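Local atomic coordinates of uncharacterized conserved protein (Idiomarina loihiensis, PDB entry 2QSD), a protein that is of unknown function but belongs to the DUF1543 family and assembles here with a second copy of itself. Residues A[84-89]-A[107-112]. Residues are numbered along the deposited sequence; the frame is centred on the assembly and turned at random.
Sequences KRLYFV and VVVADS
Y87 is the big bump here. Its CG stands anti to the carbonyl carbon (chi1 -75°), which leans the ring back along the strand toward A110 instead of straight off the sheet. The ring settles beside the small A110 methyl, CD1 4.0 Å from A110 CB, while A110 O meets its edge in plane, 3.3 Å from CE1. Farther out, S112 O sits above one face, offset toward the rim. P113 and A116 of helix 113-122 also pack on the Y87 side chain, and S112 is that helix's N-cap residue. An alanine in place of Y87 would remove the whole ring and would probably leave A110 and the start of the helix poorly packed against strand 85-90. Four backbone bonds hold the strands in antiparallel register, two in each hydrogen-bonded pair, R85 with A110 and Y87 with V108; Y87 N to V108 O, at 2.8 Å, runs nearly along the C=O axis. Within this chain, 105-110 is an outer strand of a three-stranded antiparallel sheet with 85-90 in the middle and 145-148 beyond it; through D111 and S112 the chain enters the helix packed on the Y87 face. On the other face, L86, with CG anti to the backbone N (chi1 -150°), reaches CD1 obliquely into the notch between two valines, 3.8 Å from V107 CG1 and 4.1 Å from V109 CG2. V157 and L159 of strand 155-161 pack on L86. V107 CG2 lies in the plane of the F88 ring, at its edge, 4.0 Å from F88 CD1; F31 and F105 add aromatic neighbours, and I24 of the second subunit packs on F88 too. At the K84 end, K84 CB rests 4.0 Å from V109 CG1, and its extended chain carries NZ to a weak bond with a water that donates to V109 O.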
loop_
_atom_site.group_PDB
_atom_site.type_symbol
_atom_site.label_atom_id
_atom_site.label_comp_id
_atom_site.label_asym_id
_atom_site.label_seq_id
_atom_site.Cartn_x
_atom_site.Cartn_y
_atom_site.Cartn_z
ATOM N N LYS A 84 18.900 -5.968 -24.476
ATOM C CA LYS A 84 17.797 -6.361 -23.592
ATOM C C LYS A 84 18.057 -5.960 -22.143
ATOM O O LYS A 84 19.201 -5.957 -21.673
ATOM C CB LYS A 84 17.486 -7.859 -23.708
ATOM C CG LYS A 84 16.913 -8.248 -25.063
ATOM C CD LYS A 84 16.175 -9.572 -25.040
ATOM C CE LYS A 84 15.502 -9.826 -26.386
ATOM N NZ LYS A 84 14.478 -10.905 -26.330
ATOM N N ARG A 85 16.981 -5.608 -21.446
ATOM C CA ARG A 85 17.081 -5.064 -20.101
ATOM C C ARG A 85 16.043 -5.627 -19.145
ATOM O O ARG A 85 15.012 -6.175 -19.552
ATOM C CB ARG A 85 16.993 -3.533 -20.131
ATOM C CG ARG A 85 18.335 -2.843 -20.299
ATOM C CD ARG A 85 18.178 -1.411 -20.773
ATOM N NE ARG A 85 17.787 -1.341 -22.182
ATOM C CZ ARG A 85 17.674 -0.217 -22.884
ATOM N NH1 ARG A 85 17.311 -0.269 -24.160
ATOM N NH2 ARG A 85 17.921 0.961 -22.321
ATOM N N LEU A 86 16.342 -5.474 -17.862
ATOM C CA LEU A 86 15.458 -5.881 -16.789
ATOM C C LEU A 86 14.358 -4.834 -16.591
ATOM O O LEU A 86 14.638 -3.643 -16.408
ATOM C CB LEU A 86 16.282 -6.034 -15.513
ATOM C CG LEU A 86 15.858 -7.042 -14.458
ATOM C CD1 LEU A 86 15.842 -8.449 -15.028
ATOM C CD2 LEU A 86 16.827 -6.948 -13.304
ATOM N N TYR A 87 13.108 -5.278 -16.640
ATOM C CA TYR A 87 11.986 -4.387 -16.422
ATOM C C TYR A 87 11.097 -4.885 -15.299
ATOM O O TYR A 87 10.730 -6.060 -15.252
ATOM C CB TYR A 87 11.158 -4.207 -17.693
ATOM C CG TYR A 87 11.795 -3.320 -18.742
ATOM C CD1 TYR A 87 12.531 -3.871 -19.793
ATOM C CD2 TYR A 87 11.653 -1.930 -18.695
ATOM C CE1 TYR A 87 13.119 -3.064 -20.766
ATOM C CE2 TYR A 87 12.237 -1.114 -19.666
ATOM C CZ TYR A 87 12.967 -1.690 -20.699
ATOM O OH TYR A 87 13.550 -0.897 -21.664
ATOM N N PHE A 88 10.761 -3.964 -14.403
ATOM C CA PHE A 88 9.841 -4.201 -13.304
ATOM C C PHE A 88 8.483 -3.610 -13.674
ATOM O O PHE A 88 8.391 -2.422 -13.977
ATOM C CB PHE A 88 10.395 -3.529 -12.050
ATOM C CG PHE A 88 9.447 -3.516 -10.893
ATOM C CD1 PHE A 88 9.154 -4.692 -10.205
ATOM C CD2 PHE A 88 8.859 -2.323 -10.476
ATOM C CE1 PHE A 88 8.291 -4.684 -9.128
ATOM C CE2 PHE A 88 7.989 -2.306 -9.399
ATOM C CZ PHE A 88 7.705 -3.493 -8.722
ATOM N N VAL A 89 7.438 -4.434 -13.648
ATOM C CA VAL A 89 6.110 -4.004 -14.086
ATOM C C VAL A 89 5.086 -4.067 -12.953
ATOM O O VAL A 89 4.785 -5.144 -12.429
ATOM C CB VAL A 89 5.599 -4.828 -15.308
ATOM C CG1 VAL A 89 4.180 -4.416 -15.690
ATOM C CG2 VAL A 89 6.527 -4.662 -16.507
ATOM N N VAL A 107 8.732 -9.153 -12.778
ATOM C CA VAL A 107 9.950 -8.688 -13.424
ATOM C C VAL A 107 10.124 -9.495 -14.706
ATOM O O VAL A 107 9.984 -10.718 -14.697
ATOM C CB VAL A 107 11.191 -8.834 -12.505
ATOM C CG1 VAL A 107 12.455 -8.348 -13.211
ATOM C CG2 VAL A 107 11.000 -8.053 -11.197
ATOM N N VAL A 108 10.388 -8.804 -15.813
ATOM C CA VAL A 108 10.586 -9.442 -17.120
ATOM C C VAL A 108 11.825 -8.893 -17.826
ATOM O O VAL A 108 12.352 -7.841 -17.453
ATOM C CB VAL A 108 9.360 -9.267 -18.080
ATOM C CG1 VAL A 108 8.121 -10.006 -17.566
ATOM C CG2 VAL A 108 9.061 -7.786 -18.356
ATOM N N VAL A 109 12.278 -9.611 -18.852
ATOM C CA VAL A 109 13.388 -9.162 -19.690
ATOM C C VAL A 109 12.848 -8.739 -21.057
ATOM O O VAL A 109 12.187 -9.525 -21.743
ATOM C CB VAL A 109 14.472 -10.258 -19.833
ATOM C CG1 VAL A 109 15.528 -9.855 -20.852
ATOM C CG2 VAL A 109 15.118 -10.533 -18.490
ATOM N N ALA A 110 13.112 -7.491 -21.434
ATOM C CA ALA A 110 12.630 -6.955 -22.710
ATOM C C ALA A 110 13.567 -5.901 -23.290
ATOM O O ALA A 110 14.474 -5.421 -22.602
ATOM C CB ALA A 110 11.230 -6.394 -22.555
ATOM N N ASP A 111 13.349 -5.553 -24.558
ATOM C CA ASP A 111 14.164 -4.535 -25.234
ATOM C C ASP A 111 13.607 -3.119 -25.057
ATOM O O ASP A 111 14.364 -2.149 -24.983
ATOM C CB ASP A 111 14.376 -4.870 -26.722
ATOM C CG ASP A 111 13.084 -5.252 -27.448
ATOM O OD1 ASP A 111 13.179 -5.712 -28.605
ATOM O OD2 ASP A 111 11.980 -5.101 -26.884
ATOM N N SER A 112 12.283 -3.021 -24.974
ATOM C CA SER A 112 11.592 -1.742 -24.850
ATOM C C SER A 112 10.561 -1.806 -23.723
ATOM O O SER A 112 10.054 -2.890 -23.427
ATOM C CB SER A 112 10.887 -1.404 -26.169
ATOM O OG SER A 112 9.689 -2.152 -26.309
HETATM O O HOH W 1 11.534 -10.601 -24.759
#